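Local coordinates for protein 4-alpha-glucanotransferase (Corynebacterium glutamicum, PDB 5B68) that belongs to the amylomaltase family and combines an N-terminal beta-sandwich domain with a TIM-barrel domain, at residues Asp197-Gly202 with Gln371-Asp376; Thr449-Ser454 with Ala501-Ile506. All blocks are in the same frame, centred on the assembly; numbering follows the deposited sequence.

Contact 1 of 2, residues Asp197-Gly202 with Gln371-Asp376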
loop_
_atom_site.group_PDB
_atom_site.type_symbol
_atom_site.label_atom_id
_atom_site.label_comp_id
_atom_site.label_asym_id
_atom_site.label_seq_id
_atom_site.Cartn_x
_atom_site.Cartn_y
_atom_site.Cartn_z
ATOM N N ASP A 197 18.933 4.605 3.014
ATOM C CA ASP A 197 18.408 4.668 4.376
ATOM C C ASP A 197 17.611 5.946 4.558
ATOM O O ASP A 197 17.388 6.686 3.570
ATOM C CB ASP A 197 19.578 4.481 5.378
ATOM C CG ASP A 197 20.653 5.576 5.296
ATOM O OD1 ASP A 197 20.310 6.761 5.068
ATOM O OD2 ASP A 197 21.859 5.281 5.491
ATOM N N PHE A 198 17.125 6.207 5.773
ATOM C CA PHE A 198 16.229 7.403 5.977
ATOM C C PHE A 198 16.989 8.704 5.727
ATOM O O PHE A 198 16.402 9.728 5.372
ATOM C CB PHE A 198 15.616 7.469 7.423
ATOM C CG PHE A 198 14.760 6.261 7.770
ATOM C CD1 PHE A 198 13.643 5.952 7.030
ATOM C CD2 PHE A 198 15.026 5.519 8.903
ATOM C CE1 PHE A 198 12.816 4.894 7.384
ATOM C CE2 PHE A 198 14.203 4.466 9.274
ATOM C CZ PHE A 198 13.125 4.121 8.477
ATOM N N ASN A 199 18.300 8.723 6.003
ATOM C CA ASN A 199 19.074 9.896 5.697
ATOM C C ASN A 199 19.093 10.165 4.228
ATOM O O ASN A 199 18.821 11.277 3.776
ATOM C CB ASN A 199 20.511 9.750 6.243
ATOM C CG ASN A 199 21.332 11.012 6.079
ATOM O OD1 ASN A 199 21.628 11.426 4.972
ATOM N ND2 ASN A 199 21.695 11.628 7.190
ATOM N N ASP A 200 19.386 9.104 3.482
ATOM C CA ASP A 200 19.326 9.180 2.038
ATOM C C ASP A 200 17.989 9.657 1.485
ATOM O O ASP A 200 17.954 10.374 0.488
ATOM C CB ASP A 200 19.695 7.864 1.358
ATOM C CG ASP A 200 21.093 7.367 1.746
ATOM O OD1 ASP A 200 22.009 8.161 1.674
ATOM O OD2 ASP A 200 21.262 6.153 2.066
ATOM N N LEU A 201 16.909 9.202 2.106
ATOM C CA LEU A 201 15.538 9.634 1.748
ATOM C C LEU A 201 15.413 11.143 1.798
ATOM O O LEU A 201 14.933 11.827 0.839
ATOM C CB LEU A 201 14.509 8.956 2.661
ATOM C CG LEU A 201 13.034 9.325 2.464
ATOM C CD1 LEU A 201 12.630 8.947 1.069
ATOM C CD2 LEU A 201 12.200 8.608 3.498
ATOM N N GLY A 202 15.770 11.714 2.932
ATOM C CA GLY A 202 15.680 13.149 3.093
ATOM C C GLY A 202 16.644 13.954 2.199
ATOM O O GLY A 202 16.275 14.979 1.655
ATOM N N GLN A 371 11.014 13.914 6.164
ATOM C CA GLN A 371 9.891 14.699 5.664
ATOM C C GLN A 371 10.139 16.175 5.907
ATOM O O GLN A 371 9.803 16.996 5.106
ATOM C CB GLN A 371 8.556 14.262 6.278
ATOM C CG GLN A 371 7.397 15.201 6.002
ATOM C CD GLN A 371 6.894 15.128 4.581
ATOM O OE1 GLN A 371 7.531 14.558 3.732
ATOM N NE2 GLN A 371 5.767 15.730 4.327
ATOM N N LYS A 372 10.716 16.496 7.044
ATOM C CA LYS A 372 11.012 17.891 7.333
ATOM C C LYS A 372 12.014 18.465 6.338
ATOM O O LYS A 372 11.894 19.569 5.899
ATOM C CB LYS A 372 11.553 18.037 8.748
ATOM C CG LYS A 372 11.778 19.456 9.201
ATOM C CD LYS A 372 12.136 19.488 10.671
ATOM C CE LYS A 372 12.080 20.889 11.220
ATOM N NZ LYS A 372 12.997 21.775 10.483
ATOM N N ARG A 373 12.993 17.661 5.985
ATOM C CA ARG A 373 13.970 18.074 5.015
ATOM C C ARG A 373 13.333 18.332 3.674
ATOM O O ARG A 373 13.623 19.301 3.019
ATOM C CB ARG A 373 14.945 16.946 4.815
ATOM C CG ARG A 373 16.151 17.010 5.699
ATOM C CD ARG A 373 17.314 17.405 4.830
ATOM N NE ARG A 373 18.327 16.379 4.735
ATOM C CZ ARG A 373 19.406 16.513 3.977
ATOM N NH1 ARG A 373 20.311 15.566 3.933
ATOM N NH2 ARG A 373 19.564 17.614 3.264
ATOM N N ALA A 374 12.453 17.428 3.284
ATOM C CA ALA A 374 11.771 17.570 2.004
ATOM C C ALA A 374 10.950 18.846 1.933
ATOM O O ALA A 374 10.978 19.588 0.966
ATOM C CB ALA A 374 10.915 16.367 1.727
ATOM N N VAL A 375 10.183 19.121 2.978
ATOM C CA VAL A 375 9.315 20.240 2.972
ATOM C C VAL A 375 10.131 21.550 3.137
ATOM O O VAL A 375 9.802 22.556 2.538
ATOM C CB VAL A 375 8.328 20.121 4.137
ATOM C CG1 VAL A 375 7.551 21.425 4.328
ATOM C CG2 VAL A 375 7.338 19.012 3.837
ATOM N N ASP A 376 11.180 21.533 3.943
ATOM C CA ASP A 376 12.024 22.745 4.101
ATOM C C ASP A 376 12.803 23.066 2.813
ATOM O O ASP A 376 13.174 24.219 2.581
ATOM C CB ASP A 376 12.977 22.587 5.266
ATOM C CG ASP A 376 12.287 22.695 6.656
ATOM O OD1 ASP A 376 11.115 23.121 6.786
ATOM O OD2 ASP A 376 12.981 22.289 7.624
HETATM O O HOH W 1 18.905 13.768 5.432
#
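G202 and R373 make most of this helix-to-helix contact. Their CA atoms lie 5.6 Å apart, and since G202 has no side chain its backbone itself becomes the surface against which R373 packs. The arginine sets out toward the opposing helix, its CB passing 4.0 Å from the carbonyl oxygen G202 O. Bends at chi2 (-107°) and chi3 (-116°) then turn the chain so that the guanidinium lies with one face over the end of the glycine, where NE comes 3.9 Å from G202 C. The touch is off-centre, toward the rim of the flat group. Its edge does the polar work. A water in the guanidinium plane accepts from R373 NH1 at 2.7 Å and donates to N199 O at 3.0 Å, joining the two helices through solvent. N199 adds a little surface of its own, while its amide ND2 is engaged by D252. The first turn of helix 198-209 is fixed by a capping box: D200 N gives a nearly straight bond of 3.0 Å (169°) to D197 OD1, and D197 N returns one of 3.0 Å to D200 OD2. R249 forms salt bridges with both aspartates. On the other helix, K372 NZ reaches D376 OD2 at 2.9 Å, a salt bridge across one turn. R373 is solvent-exposed whereas G202 is buried, so the contact is partly buried. Further along helix 198-209, R373 also rests on N203 and S206, and A374 on A205. L201 touches L367 of helix 349-376 and L216 and I218 of strand 215-218, while Q371 bonds to I383 of strand 382-387, seating both helices on the barrel.

Contact 2 of 2, residues Thr449-Ser454 with Ala501-Ile506. With SO4 (sulfate ion), chain F.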
loop_
_atom_site.group_PDB
_atom_site.type_symbol
_atom_site.label_atom_id
_atom_site.label_comp_id
_atom_site.label_asym_id
_atom_site.label_seq_id
_atom_site.Cartn_x
_atom_site.Cartn_y
_atom_site.Cartn_z
ATOM N N THR A 449 -0.164 5.617 10.628
ATOM C CA THR A 449 1.293 5.490 10.662
ATOM C C THR A 449 1.933 5.768 9.270
ATOM O O THR A 449 2.883 6.555 9.167
ATOM C CB THR A 449 1.705 4.158 11.214
ATOM O OG1 THR A 449 1.228 4.073 12.575
ATOM C CG2 THR A 449 3.214 4.024 11.194
ATOM N N VAL A 450 1.336 5.230 8.229
ATOM C CA VAL A 450 1.809 5.428 6.855
ATOM C C VAL A 450 1.804 6.899 6.496
ATOM O O VAL A 450 2.751 7.401 5.902
ATOM C CB VAL A 450 1.072 4.555 5.788
ATOM C CG1 VAL A 450 1.545 4.878 4.393
ATOM C CG2 VAL A 450 1.263 3.096 6.042
ATOM N N LEU A 451 0.760 7.605 6.896
ATOM C CA LEU A 451 0.608 9.011 6.579
ATOM C C LEU A 451 1.268 9.992 7.538
ATOM O O LEU A 451 1.280 11.164 7.278
ATOM C CB LEU A 451 -0.876 9.353 6.471
ATOM C CG LEU A 451 -1.527 8.837 5.194
ATOM C CD1 LEU A 451 -2.986 8.532 5.416
ATOM C CD2 LEU A 451 -1.340 9.828 4.063
ATOM N N ARG A 452 1.813 9.509 8.638
ATOM C CA ARG A 452 2.248 10.421 9.689
ATOM C C ARG A 452 3.322 11.395 9.238
ATOM O O ARG A 452 3.297 12.547 9.591
ATOM C CB ARG A 452 2.734 9.665 10.919
ATOM C CG ARG A 452 2.806 10.547 12.144
ATOM C CD ARG A 452 3.110 9.741 13.373
ATOM N NE ARG A 452 1.945 9.056 13.887
ATOM C CZ ARG A 452 0.933 9.642 14.513
ATOM N NH1 ARG A 452 -0.064 8.914 14.953
ATOM N NH2 ARG A 452 0.917 10.945 14.702
ATOM N N HIS A 453 4.263 10.898 8.459
ATOM C CA HIS A 453 5.385 11.695 8.015
ATOM C C HIS A 453 5.441 11.746 6.506
ATOM O O HIS A 453 6.489 11.732 5.926
ATOM C CB HIS A 453 6.669 11.156 8.594
ATOM C CG HIS A 453 6.634 11.058 10.075
ATOM N ND1 HIS A 453 6.429 12.151 10.877
ATOM C CD2 HIS A 453 6.750 9.996 10.901
ATOM C CE1 HIS A 453 6.434 11.768 12.136
ATOM N NE2 HIS A 453 6.628 10.465 12.177
ATOM N N SER A 454 4.281 11.759 5.885
ATOM C CA SER A 454 4.226 11.832 4.450
ATOM C C SER A 454 3.189 12.851 4.023
ATOM O O SER A 454 2.319 13.206 4.778
ATOM C CB SER A 454 3.935 10.469 3.859
ATOM O OG SER A 454 2.646 10.071 4.176
ATOM N N ALA A 501 -4.256 14.192 7.679
ATOM C CA ALA A 501 -2.842 14.325 7.420
ATOM C C ALA A 501 -2.545 15.381 6.341
ATOM O O ALA A 501 -1.376 15.577 6.087
ATOM C CB ALA A 501 -2.263 12.979 6.974
ATOM N N GLY A 502 -3.554 16.050 5.748
ATOM C CA GLY A 502 -3.366 17.061 4.663
ATOM C C GLY A 502 -2.757 16.460 3.400
ATOM O O GLY A 502 -1.969 17.092 2.688
ATOM N N ALA A 503 -3.089 15.200 3.181
ATOM C CA ALA A 503 -2.456 14.380 2.145
ATOM C C ALA A 503 -3.164 14.203 0.824
ATOM O O ALA A 503 -4.369 14.266 0.711
ATOM C CB ALA A 503 -2.112 12.979 2.752
ATOM N N VAL A 504 -2.352 13.854 -0.179
ATOM C CA VAL A 504 -2.778 13.364 -1.502
ATOM C C VAL A 504 -3.025 11.885 -1.348
ATOM O O VAL A 504 -2.239 11.155 -0.646
ATOM C CB VAL A 504 -1.672 13.587 -2.546
ATOM C CG1 VAL A 504 -1.952 12.874 -3.830
ATOM C CG2 VAL A 504 -1.575 15.067 -2.842
ATOM N N VAL A 505 -4.058 11.406 -2.037
ATOM C CA VAL A 505 -4.281 10.007 -2.184
ATOM C C VAL A 505 -4.283 9.569 -3.664
ATOM O O VAL A 505 -5.101 10.069 -4.451
ATOM C CB VAL A 505 -5.598 9.519 -1.516
ATOM C CG1 VAL A 505 -5.744 8.025 -1.637
ATOM C CG2 VAL A 505 -5.597 9.931 -0.046
ATOM N N ILE A 506 -3.417 8.631 -4.000
ATOM C CA ILE A 506 -3.374 8.064 -5.330
ATOM C C ILE A 506 -3.715 6.580 -5.296
ATOM O O ILE A 506 -3.183 5.838 -4.523
ATOM C CB ILE A 506 -2.002 8.269 -5.978
ATOM C CG1 ILE A 506 -1.768 9.751 -6.210
ATOM C CG2 ILE A 506 -1.884 7.508 -7.279
ATOM C CD1 ILE A 506 -0.365 10.187 -5.884
HETATM S S SO4 F . -2.259 10.974 17.011
HETATM O O1 SO4 F . -2.351 10.935 18.494
HETATM O O2 SO4 F . -3.329 11.811 16.449
HETATM O O3 SO4 F . -2.370 9.550 16.534
HETATM O O4 SO4 F . -1.027 11.668 16.660
HETATM O O HOH W 2 1.048 16.409 4.960
#
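The TIM barrel here brings L451, near the end of helix 441-452, against A501 and A503 in the turn that carries helix 487-500 into strand 504-507. That turn is a Schellman motif: G502, with a positive phi of 63°, leaves the helical conformation and turns the chain, so that the methyls of A501 and A503 both face the leucine. L451 touches both. Its CB lies 3.9 Å from A501 CB, and its CG, set anti to the carbonyl carbon and beside the backbone N (chi1 -74°), carries CD2 to A503. There CD2 meets A503 CB at 3.5 Å, tighter than carbon atoms usually pack. E497 of helix 487-500 and I457 of strand 456-459 also touch L451, making this a corner where two helix ends and the neighbouring parallel strands come together. The polar backbone is served alongside. A water can donate to A501 O at 2.8 Å and only weakly, at 3.5 Å, to S454 O, with other acceptors nearby. S454 OG turns back to donate to V450 O at 3.2 Å, linking S454 back to the helix. A503 O is held by T168, and V504 pairs with I457 as the strand enters the sheet. R452 starts out away from the A501-I506 segment. Its aliphatic CG lies over one face of the H453 ring, toward the rim, and its guanidinium grips a sulfate ion, probably from the crystallisation liquor, in an edge-on fork: NH2 donates to sulfate O4 at 2.9 Å, and NH1 to sulfate O3 at 2.9 Å with an N-H...O angle of 160°.

How the contacts relate
Both contacts belong to the TIM barrel, where helices pack around the parallel sheet, but at different depths. Contact 1 joins two helices and is partly open to solvent; its chemistry is an arginine face on glycine backbone, supplemented by water. Contact 2 is buried and nearer the centre of the chain, joining a helix end to a helix-to-strand turn by methyl packing, with its charged group directed elsewhere. Their centres are about 15 Å apart and the two sites touch: Q371 CB lies 3.3 Å from H453 O. Q371 OE1 of contact 1 accepts a hydrogen bond from I383 N of strand 382-387, and S454 of contact 2 packs on A385 of that same strand.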